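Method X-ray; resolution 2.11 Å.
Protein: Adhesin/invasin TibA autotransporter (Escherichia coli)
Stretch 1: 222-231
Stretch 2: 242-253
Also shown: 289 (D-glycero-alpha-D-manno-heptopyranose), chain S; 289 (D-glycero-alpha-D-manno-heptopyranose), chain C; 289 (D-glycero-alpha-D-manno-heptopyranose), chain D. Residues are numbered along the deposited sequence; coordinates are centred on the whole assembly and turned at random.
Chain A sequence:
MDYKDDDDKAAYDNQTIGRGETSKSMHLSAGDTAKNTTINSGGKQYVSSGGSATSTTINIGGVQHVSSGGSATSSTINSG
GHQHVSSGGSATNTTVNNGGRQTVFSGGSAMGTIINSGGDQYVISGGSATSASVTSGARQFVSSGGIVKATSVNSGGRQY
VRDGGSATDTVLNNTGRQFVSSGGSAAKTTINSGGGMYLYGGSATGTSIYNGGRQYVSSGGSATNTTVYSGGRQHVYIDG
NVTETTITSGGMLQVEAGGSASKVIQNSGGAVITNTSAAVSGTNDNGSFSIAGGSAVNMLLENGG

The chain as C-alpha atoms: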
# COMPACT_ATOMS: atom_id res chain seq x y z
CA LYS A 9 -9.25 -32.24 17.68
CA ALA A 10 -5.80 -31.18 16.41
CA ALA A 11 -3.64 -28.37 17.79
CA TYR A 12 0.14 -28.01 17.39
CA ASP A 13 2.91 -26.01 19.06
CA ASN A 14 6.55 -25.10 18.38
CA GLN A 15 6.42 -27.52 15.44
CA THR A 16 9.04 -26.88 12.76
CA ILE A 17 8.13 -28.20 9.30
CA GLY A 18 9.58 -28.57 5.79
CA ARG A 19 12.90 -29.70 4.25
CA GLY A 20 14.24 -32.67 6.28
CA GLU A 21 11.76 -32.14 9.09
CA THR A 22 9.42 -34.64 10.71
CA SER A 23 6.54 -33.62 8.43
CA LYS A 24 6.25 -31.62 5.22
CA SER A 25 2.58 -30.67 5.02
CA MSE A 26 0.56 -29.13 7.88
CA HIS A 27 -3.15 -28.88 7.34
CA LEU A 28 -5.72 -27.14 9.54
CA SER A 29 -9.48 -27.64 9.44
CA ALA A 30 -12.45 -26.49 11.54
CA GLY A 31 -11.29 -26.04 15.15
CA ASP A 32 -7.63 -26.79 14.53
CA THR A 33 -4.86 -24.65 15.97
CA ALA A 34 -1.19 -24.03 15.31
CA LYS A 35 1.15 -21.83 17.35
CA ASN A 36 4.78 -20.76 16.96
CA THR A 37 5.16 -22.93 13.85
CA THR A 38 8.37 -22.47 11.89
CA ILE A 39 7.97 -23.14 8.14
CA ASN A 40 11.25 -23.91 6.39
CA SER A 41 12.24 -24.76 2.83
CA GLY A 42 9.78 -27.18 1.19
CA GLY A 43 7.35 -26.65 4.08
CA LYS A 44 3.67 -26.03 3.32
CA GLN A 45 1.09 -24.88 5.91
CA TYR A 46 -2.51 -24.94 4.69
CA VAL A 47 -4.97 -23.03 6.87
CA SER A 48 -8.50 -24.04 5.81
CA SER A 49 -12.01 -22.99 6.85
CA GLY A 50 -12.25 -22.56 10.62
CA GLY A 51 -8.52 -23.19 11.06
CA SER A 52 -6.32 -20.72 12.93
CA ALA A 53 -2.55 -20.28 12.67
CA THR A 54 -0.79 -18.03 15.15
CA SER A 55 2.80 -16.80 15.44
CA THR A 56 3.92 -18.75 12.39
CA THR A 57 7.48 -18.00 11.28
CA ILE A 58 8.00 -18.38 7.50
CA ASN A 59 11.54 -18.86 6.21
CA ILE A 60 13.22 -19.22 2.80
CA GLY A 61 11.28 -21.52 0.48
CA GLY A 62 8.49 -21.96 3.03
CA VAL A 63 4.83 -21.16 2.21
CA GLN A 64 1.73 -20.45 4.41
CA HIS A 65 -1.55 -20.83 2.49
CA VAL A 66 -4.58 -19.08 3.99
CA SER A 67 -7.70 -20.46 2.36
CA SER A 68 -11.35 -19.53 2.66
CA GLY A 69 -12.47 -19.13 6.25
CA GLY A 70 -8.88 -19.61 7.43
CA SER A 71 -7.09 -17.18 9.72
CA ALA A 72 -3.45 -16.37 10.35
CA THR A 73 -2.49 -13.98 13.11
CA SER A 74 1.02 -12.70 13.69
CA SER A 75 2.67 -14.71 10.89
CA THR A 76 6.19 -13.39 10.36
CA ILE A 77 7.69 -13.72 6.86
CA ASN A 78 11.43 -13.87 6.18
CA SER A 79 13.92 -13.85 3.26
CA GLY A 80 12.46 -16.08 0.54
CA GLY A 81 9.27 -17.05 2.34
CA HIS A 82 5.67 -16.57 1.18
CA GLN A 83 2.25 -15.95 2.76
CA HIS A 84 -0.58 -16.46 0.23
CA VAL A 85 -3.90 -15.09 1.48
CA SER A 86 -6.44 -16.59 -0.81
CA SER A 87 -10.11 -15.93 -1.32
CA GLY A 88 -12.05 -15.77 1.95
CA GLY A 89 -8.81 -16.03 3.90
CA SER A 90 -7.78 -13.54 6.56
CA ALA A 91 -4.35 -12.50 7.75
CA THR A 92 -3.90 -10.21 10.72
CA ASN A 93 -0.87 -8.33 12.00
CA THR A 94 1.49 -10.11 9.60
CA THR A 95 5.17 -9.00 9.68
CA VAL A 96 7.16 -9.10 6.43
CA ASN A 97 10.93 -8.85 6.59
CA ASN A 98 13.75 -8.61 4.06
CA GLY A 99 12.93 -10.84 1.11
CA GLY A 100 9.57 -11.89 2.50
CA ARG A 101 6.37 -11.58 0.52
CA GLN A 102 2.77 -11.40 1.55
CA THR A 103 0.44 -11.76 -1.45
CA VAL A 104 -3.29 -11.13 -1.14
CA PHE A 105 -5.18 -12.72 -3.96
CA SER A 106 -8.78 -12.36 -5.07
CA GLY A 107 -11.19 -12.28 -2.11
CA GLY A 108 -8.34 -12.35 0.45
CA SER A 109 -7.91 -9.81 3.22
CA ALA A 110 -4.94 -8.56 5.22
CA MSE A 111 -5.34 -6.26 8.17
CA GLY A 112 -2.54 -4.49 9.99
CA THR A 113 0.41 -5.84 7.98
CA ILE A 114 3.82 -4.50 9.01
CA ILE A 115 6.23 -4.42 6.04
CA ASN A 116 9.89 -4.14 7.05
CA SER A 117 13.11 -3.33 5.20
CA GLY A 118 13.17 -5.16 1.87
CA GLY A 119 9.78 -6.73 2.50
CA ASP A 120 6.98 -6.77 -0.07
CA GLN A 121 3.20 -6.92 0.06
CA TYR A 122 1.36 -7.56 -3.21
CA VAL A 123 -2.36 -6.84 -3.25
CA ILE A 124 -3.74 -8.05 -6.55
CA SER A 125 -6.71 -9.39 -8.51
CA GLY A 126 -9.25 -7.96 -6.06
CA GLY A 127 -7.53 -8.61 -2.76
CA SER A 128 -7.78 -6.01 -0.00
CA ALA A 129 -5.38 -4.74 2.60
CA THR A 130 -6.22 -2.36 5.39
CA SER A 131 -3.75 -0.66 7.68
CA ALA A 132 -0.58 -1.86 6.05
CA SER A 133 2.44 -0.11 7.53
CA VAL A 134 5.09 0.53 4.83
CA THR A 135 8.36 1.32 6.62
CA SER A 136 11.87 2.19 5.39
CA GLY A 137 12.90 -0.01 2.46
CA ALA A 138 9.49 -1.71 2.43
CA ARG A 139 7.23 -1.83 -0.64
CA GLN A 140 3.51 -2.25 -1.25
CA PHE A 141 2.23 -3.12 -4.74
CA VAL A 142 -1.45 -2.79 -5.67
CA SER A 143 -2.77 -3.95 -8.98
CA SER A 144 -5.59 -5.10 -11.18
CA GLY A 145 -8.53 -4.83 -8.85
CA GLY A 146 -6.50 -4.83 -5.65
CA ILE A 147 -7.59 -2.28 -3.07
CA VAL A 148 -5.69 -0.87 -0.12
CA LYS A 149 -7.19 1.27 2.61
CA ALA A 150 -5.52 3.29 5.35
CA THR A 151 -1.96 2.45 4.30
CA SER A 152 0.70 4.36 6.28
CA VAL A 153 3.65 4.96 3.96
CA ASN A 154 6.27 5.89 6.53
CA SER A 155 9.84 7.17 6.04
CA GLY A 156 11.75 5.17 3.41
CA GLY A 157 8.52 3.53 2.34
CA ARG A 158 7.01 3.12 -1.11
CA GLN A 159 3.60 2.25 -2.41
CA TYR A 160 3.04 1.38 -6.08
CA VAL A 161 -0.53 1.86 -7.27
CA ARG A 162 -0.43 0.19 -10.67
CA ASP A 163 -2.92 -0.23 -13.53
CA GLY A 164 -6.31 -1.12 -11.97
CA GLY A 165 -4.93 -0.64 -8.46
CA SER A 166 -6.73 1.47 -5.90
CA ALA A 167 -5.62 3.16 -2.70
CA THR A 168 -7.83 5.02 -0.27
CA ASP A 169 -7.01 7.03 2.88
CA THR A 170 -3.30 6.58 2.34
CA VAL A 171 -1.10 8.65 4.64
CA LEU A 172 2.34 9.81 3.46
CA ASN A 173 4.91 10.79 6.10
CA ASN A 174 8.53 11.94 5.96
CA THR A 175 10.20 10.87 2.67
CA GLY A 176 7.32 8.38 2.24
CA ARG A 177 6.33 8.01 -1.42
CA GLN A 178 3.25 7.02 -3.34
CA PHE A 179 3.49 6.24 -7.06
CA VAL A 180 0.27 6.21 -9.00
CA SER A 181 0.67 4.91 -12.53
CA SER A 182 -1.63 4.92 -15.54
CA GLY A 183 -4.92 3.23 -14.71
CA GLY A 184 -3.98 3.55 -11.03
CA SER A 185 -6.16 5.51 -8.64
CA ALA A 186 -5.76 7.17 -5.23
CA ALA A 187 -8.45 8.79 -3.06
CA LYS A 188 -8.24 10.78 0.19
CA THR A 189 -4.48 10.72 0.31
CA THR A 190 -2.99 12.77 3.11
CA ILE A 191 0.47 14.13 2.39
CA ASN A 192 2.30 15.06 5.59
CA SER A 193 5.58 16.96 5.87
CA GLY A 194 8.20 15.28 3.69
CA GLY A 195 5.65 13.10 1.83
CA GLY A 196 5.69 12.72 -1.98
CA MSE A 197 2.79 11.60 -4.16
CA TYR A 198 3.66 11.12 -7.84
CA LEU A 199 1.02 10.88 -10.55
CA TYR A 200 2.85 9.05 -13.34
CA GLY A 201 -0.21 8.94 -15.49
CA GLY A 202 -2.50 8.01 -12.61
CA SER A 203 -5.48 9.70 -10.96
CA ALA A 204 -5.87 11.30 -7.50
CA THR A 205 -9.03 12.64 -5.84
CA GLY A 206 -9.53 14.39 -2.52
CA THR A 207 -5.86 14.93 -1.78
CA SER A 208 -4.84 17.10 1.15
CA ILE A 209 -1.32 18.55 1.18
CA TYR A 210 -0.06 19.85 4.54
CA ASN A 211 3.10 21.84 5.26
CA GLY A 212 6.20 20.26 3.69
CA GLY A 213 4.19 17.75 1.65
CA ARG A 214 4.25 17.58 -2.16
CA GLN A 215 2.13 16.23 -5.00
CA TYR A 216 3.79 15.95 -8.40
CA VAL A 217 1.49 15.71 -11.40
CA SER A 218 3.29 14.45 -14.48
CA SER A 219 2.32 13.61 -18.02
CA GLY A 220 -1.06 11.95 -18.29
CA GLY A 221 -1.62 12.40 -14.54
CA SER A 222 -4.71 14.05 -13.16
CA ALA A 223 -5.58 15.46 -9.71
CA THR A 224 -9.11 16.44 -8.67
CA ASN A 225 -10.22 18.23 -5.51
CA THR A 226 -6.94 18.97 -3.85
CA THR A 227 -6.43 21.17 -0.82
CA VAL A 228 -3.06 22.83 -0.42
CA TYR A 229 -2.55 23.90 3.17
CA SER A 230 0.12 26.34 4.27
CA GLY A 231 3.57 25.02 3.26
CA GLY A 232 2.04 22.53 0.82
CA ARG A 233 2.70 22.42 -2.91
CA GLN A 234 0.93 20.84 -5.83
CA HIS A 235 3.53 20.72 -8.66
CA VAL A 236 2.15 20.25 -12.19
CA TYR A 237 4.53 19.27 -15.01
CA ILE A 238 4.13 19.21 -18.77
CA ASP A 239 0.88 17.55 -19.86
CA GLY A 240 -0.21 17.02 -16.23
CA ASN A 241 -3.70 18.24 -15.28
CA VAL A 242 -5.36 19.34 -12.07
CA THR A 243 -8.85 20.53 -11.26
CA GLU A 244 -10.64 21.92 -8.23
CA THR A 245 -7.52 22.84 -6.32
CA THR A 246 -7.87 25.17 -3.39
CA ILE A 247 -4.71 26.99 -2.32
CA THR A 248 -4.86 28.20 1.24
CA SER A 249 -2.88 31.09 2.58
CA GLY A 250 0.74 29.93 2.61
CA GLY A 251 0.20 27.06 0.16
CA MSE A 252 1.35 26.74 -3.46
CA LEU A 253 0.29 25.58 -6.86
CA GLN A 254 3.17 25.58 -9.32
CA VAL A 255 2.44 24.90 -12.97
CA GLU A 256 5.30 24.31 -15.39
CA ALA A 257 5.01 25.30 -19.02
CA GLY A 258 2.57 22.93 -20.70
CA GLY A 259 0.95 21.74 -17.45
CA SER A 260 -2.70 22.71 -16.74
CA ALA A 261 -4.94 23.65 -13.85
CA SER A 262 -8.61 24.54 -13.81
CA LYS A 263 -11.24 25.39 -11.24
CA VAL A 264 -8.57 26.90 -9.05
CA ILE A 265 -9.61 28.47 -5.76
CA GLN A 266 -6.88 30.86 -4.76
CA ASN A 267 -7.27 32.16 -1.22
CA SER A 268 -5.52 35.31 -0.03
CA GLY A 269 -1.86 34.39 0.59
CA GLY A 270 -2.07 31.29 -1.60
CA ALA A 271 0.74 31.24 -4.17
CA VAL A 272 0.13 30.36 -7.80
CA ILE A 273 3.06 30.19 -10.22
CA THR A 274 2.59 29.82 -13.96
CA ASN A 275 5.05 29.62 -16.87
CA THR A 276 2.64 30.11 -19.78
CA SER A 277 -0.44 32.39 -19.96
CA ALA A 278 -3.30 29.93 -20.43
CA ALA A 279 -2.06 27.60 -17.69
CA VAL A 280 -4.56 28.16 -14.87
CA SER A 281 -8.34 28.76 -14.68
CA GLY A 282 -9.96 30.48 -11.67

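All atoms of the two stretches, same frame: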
# COMPACT_ATOMS: atom_id res chain seq x y z
N SER A 222 -3.59 13.14 -13.38
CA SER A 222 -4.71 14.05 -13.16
C SER A 222 -5.10 14.10 -11.68
O SER A 222 -5.31 13.05 -11.07
CB SER A 222 -5.89 13.63 -14.06
OG SER A 222 -7.10 14.26 -13.66
N ALA A 223 -5.13 15.29 -11.10
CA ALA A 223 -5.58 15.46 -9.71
C ALA A 223 -6.88 16.24 -9.68
O ALA A 223 -7.07 17.18 -10.46
CB ALA A 223 -4.53 16.18 -8.88
N THR A 224 -7.80 15.80 -8.83
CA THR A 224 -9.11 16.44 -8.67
C THR A 224 -9.38 16.64 -7.19
O THR A 224 -9.33 15.70 -6.41
CB THR A 224 -10.22 15.62 -9.33
OG1 THR A 224 -9.99 15.59 -10.75
CG2 THR A 224 -11.60 16.23 -9.08
N ASN A 225 -9.68 17.89 -6.82
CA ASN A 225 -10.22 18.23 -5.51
C ASN A 225 -9.06 18.06 -4.55
O ASN A 225 -8.98 17.11 -3.77
CB ASN A 225 -11.47 17.43 -5.13
CG ASN A 225 -11.90 17.68 -3.69
OD1 ASN A 225 -11.64 18.73 -3.11
ND2 ASN A 225 -12.53 16.68 -3.10
N THR A 226 -8.15 19.02 -4.66
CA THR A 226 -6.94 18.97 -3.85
C THR A 226 -6.95 20.17 -2.93
O THR A 226 -7.37 21.25 -3.34
CB THR A 226 -5.69 19.00 -4.74
OG1 THR A 226 -5.75 17.92 -5.67
CG2 THR A 226 -4.42 18.90 -3.88
N THR A 227 -6.49 20.00 -1.69
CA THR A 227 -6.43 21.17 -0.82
C THR A 227 -4.97 21.33 -0.44
O THR A 227 -4.36 20.39 0.03
CB THR A 227 -7.33 21.11 0.44
OG1 THR A 227 -8.69 21.24 0.03
CG2 THR A 227 -7.11 22.31 1.35
N VAL A 228 -4.45 22.53 -0.72
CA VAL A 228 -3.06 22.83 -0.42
C VAL A 228 -3.01 23.76 0.79
O VAL A 228 -3.36 24.95 0.73
CB VAL A 228 -2.30 23.43 -1.63
CG1 VAL A 228 -0.80 23.34 -1.39
CG2 VAL A 228 -2.67 22.72 -2.93
N TYR A 229 -2.60 23.17 1.91
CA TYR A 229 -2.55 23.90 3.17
C TYR A 229 -1.20 24.59 3.20
O TYR A 229 -0.28 24.25 2.46
CB TYR A 229 -2.73 22.98 4.39
CG TYR A 229 -4.10 22.34 4.51
CD1 TYR A 229 -5.22 23.09 4.87
CD2 TYR A 229 -4.28 20.99 4.23
CE1 TYR A 229 -6.48 22.51 4.94
CE2 TYR A 229 -5.53 20.40 4.31
CZ TYR A 229 -6.62 21.16 4.66
OH TYR A 229 -7.85 20.54 4.74
N SER A 230 -1.11 25.57 4.08
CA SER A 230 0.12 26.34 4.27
C SER A 230 1.37 25.45 4.26
O SER A 230 1.44 24.46 4.98
CB SER A 230 0.00 27.12 5.59
OG SER A 230 0.99 28.12 5.72
N GLY A 231 2.35 25.80 3.44
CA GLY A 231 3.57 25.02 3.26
C GLY A 231 3.46 23.84 2.30
O GLY A 231 4.46 23.15 2.05
N VAL A 242 -4.68 19.34 -13.36
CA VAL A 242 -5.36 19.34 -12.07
C VAL A 242 -6.62 20.17 -12.15
O VAL A 242 -6.73 21.10 -12.96
CB VAL A 242 -4.45 19.79 -10.91
CG1 VAL A 242 -3.17 18.96 -10.92
CG2 VAL A 242 -4.07 21.25 -10.98
N THR A 243 -7.60 19.80 -11.33
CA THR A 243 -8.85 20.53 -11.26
C THR A 243 -9.38 20.61 -9.83
O THR A 243 -9.11 19.75 -8.98
CB THR A 243 -9.89 19.98 -12.25
OG1 THR A 243 -10.96 20.93 -12.34
CG2 THR A 243 -10.41 18.64 -11.80
N GLU A 244 -10.03 21.72 -9.54
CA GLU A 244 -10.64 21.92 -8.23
C GLU A 244 -9.52 21.80 -7.21
O GLU A 244 -9.53 20.93 -6.35
CB GLU A 244 -11.75 20.91 -7.92
CG GLU A 244 -12.93 20.92 -8.88
CD GLU A 244 -13.92 19.80 -8.59
OE1 GLU A 244 -14.51 19.25 -9.55
OE2 GLU A 244 -14.08 19.44 -7.40
N THR A 245 -8.54 22.69 -7.33
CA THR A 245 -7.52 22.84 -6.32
C THR A 245 -7.88 24.09 -5.54
O THR A 245 -8.14 25.16 -6.09
CB THR A 245 -6.13 23.00 -6.96
OG1 THR A 245 -5.83 21.83 -7.72
CG2 THR A 245 -5.06 23.15 -5.91
N THR A 246 -7.79 23.98 -4.22
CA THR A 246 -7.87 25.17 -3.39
C THR A 246 -6.49 25.39 -2.76
O THR A 246 -5.85 24.47 -2.25
CB THR A 246 -9.03 25.07 -2.37
OG1 THR A 246 -9.34 26.38 -1.88
CG2 THR A 246 -8.64 24.20 -1.20
N ILE A 247 -6.02 26.62 -2.87
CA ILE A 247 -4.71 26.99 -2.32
C ILE A 247 -4.98 27.96 -1.18
O ILE A 247 -5.39 29.10 -1.40
CB ILE A 247 -3.75 27.65 -3.34
CG1 ILE A 247 -3.72 26.86 -4.65
CG2 ILE A 247 -2.35 27.77 -2.76
CD1 ILE A 247 -4.63 27.41 -5.72
N THR A 248 -4.67 27.46 0.01
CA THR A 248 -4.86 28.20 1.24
C THR A 248 -3.65 29.09 1.43
O THR A 248 -2.55 28.82 0.95
CB THR A 248 -5.01 27.26 2.45
OG1 THR A 248 -3.74 26.66 2.77
CG2 THR A 248 -6.08 26.20 2.20
N SER A 249 -3.91 30.17 2.15
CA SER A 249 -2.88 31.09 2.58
C SER A 249 -1.63 30.32 2.96
O SER A 249 -1.68 29.48 3.86
CB SER A 249 -3.38 31.89 3.77
OG SER A 249 -2.66 33.10 3.84
N GLY A 250 -0.52 30.59 2.28
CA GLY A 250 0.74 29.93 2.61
C GLY A 250 0.98 28.65 1.82
O GLY A 250 2.04 28.03 1.95
N GLY A 251 0.02 28.25 1.00
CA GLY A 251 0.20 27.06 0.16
C GLY A 251 0.61 27.44 -1.25
O GLY A 251 0.58 28.63 -1.58
N MSE A 252 0.95 26.46 -2.08
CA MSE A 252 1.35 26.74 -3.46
C MSE A 252 0.96 25.76 -4.53
O MSE A 252 1.11 24.55 -4.38
CB MSE A 252 2.86 26.76 -3.51
CG MSE A 252 3.30 27.47 -4.80
SE MSE A 252 5.26 27.49 -4.77
CE MSE A 252 5.52 29.11 -3.68
N LEU A 253 0.45 26.32 -5.62
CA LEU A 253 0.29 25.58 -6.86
C LEU A 253 1.36 26.11 -7.83
O LEU A 253 1.43 27.30 -8.12
CB LEU A 253 -1.12 25.74 -7.43
CG LEU A 253 -1.35 25.42 -8.90
CD1 LEU A 253 -1.28 23.91 -9.03
CD2 LEU A 253 -2.68 26.00 -9.36
O7 289 S . -9.39 8.11 -14.97
C7 289 S . -8.59 9.22 -15.40
C6 289 S . -9.08 10.56 -14.86
O6 289 S . -10.21 11.01 -15.61
C5 289 S . -9.35 10.53 -13.35
O5 289 S . -8.17 11.17 -12.83
C1 289 S . -8.14 11.31 -11.41
C2 289 S . -9.17 12.40 -11.17
O2 289 S . -9.04 13.49 -12.10
C3 289 S . -10.48 11.64 -11.34
O3 289 S . -11.55 12.45 -10.85
C4 289 S . -10.59 11.26 -12.82
O4 289 S . -11.76 10.45 -12.92
O7 289 C . 4.59 25.98 9.77
C7 289 C . 3.40 25.18 9.66
C6 289 C . 2.41 25.56 8.56
O6 289 C . 1.11 25.71 9.16
C5 289 C . 2.63 26.80 7.67
O5 289 C . 1.63 27.78 7.94
C1 289 C . 1.50 28.64 6.81
C2 289 C . 2.73 29.54 6.60
O2 289 C . 2.82 30.64 7.52
C3 289 C . 3.96 28.64 6.62
O3 289 C . 5.16 29.43 6.75
C4 289 C . 3.95 27.57 7.70
O4 289 C . 5.04 26.71 7.36
O7 289 D . -1.38 29.79 8.48
C7 289 D . -1.78 30.67 7.42
C6 289 D . -1.03 32.00 7.53
O6 289 D . 0.24 31.81 8.16
C5 289 D . -0.85 32.64 6.15
O5 289 D . -2.08 33.30 5.85
C1 289 D . -2.03 33.96 4.59
C2 289 D . -0.99 35.07 4.59
O2 289 D . -1.27 36.03 5.62
C3 289 D . 0.36 34.39 4.80
O3 289 D . 1.41 35.37 4.76
C4 289 D . 0.33 33.62 6.11
O4 289 D . 1.57 32.92 6.23

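The two stretches lie side by side as successive rungs of parallel β-structure, and a ladder of backbone hydrogen bonds holds them in register. Ala-223 O accepts from Thr-243 N at 2.8 Å, and Thr-243 O in turn accepts from Asn-225 N at 2.9 Å, the alternation typical of parallel strands. Both stretches turn a corner, at Asn-225 and Glu-244, where positive phi and psi values match, so the ladder continues around the bend: Thr-226 N donates to Glu-244 O (2.9 Å), Thr-246 N to Thr-226 O (2.9 Å) and Val-228 N to Thr-246 O (2.8 Å).

Val-228 O then receives two hydrogen bonds from one residue, from Thr-248 N at 2.9 Å and from Thr-248 OG1 at 2.7 Å. A threonine in the p rotamer (chi1 72°) suits this place because its hydroxyl can join its own amide at a single carbonyl. Thr-248 also opens a type II turn closed by Gly-251 N to Thr-248 O (2.6 Å). Beyond it, Gly-231 N donates almost linearly to Gly-250 O at 2.7 Å. Glycine suits Gly-250: at its backbone angles a CB would be jammed against the preceding carbonyl O, and an ideal CB would also lie 2.2 Å from Ser-230 OG. At Gly-251 it would lie 2.7 Å from Val-228 O.

Ser-230 OG and Ser-249 OG are each bonded covalently to C1 of a heptose, at 1.3 Å, their hydroxyls supplying the glycosidic oxygen. Thr-224 OG1 and Ser-222 OG share hydrogen bonds with O2 of a third heptose, at 2.7 and 2.6 Å.

Packing largely follows the register. Before the corner Ala-223 and Val-242 are buried side by side, Ala-223 CB meeting Val-242 CG1 at 3.7 Å; after it Thr-226 and Val-228 are buried beside Thr-245 and Ile-247, with a diagonal contact of 3.8 Å between Val-228 CG2 and Thr-245 CG2. On the more exposed side threonines lie side by side in register, Thr-224 by Thr-243 and Thr-227 by Thr-246, with Thr-227 OG1 3.2 Å from Thr-246 CG2.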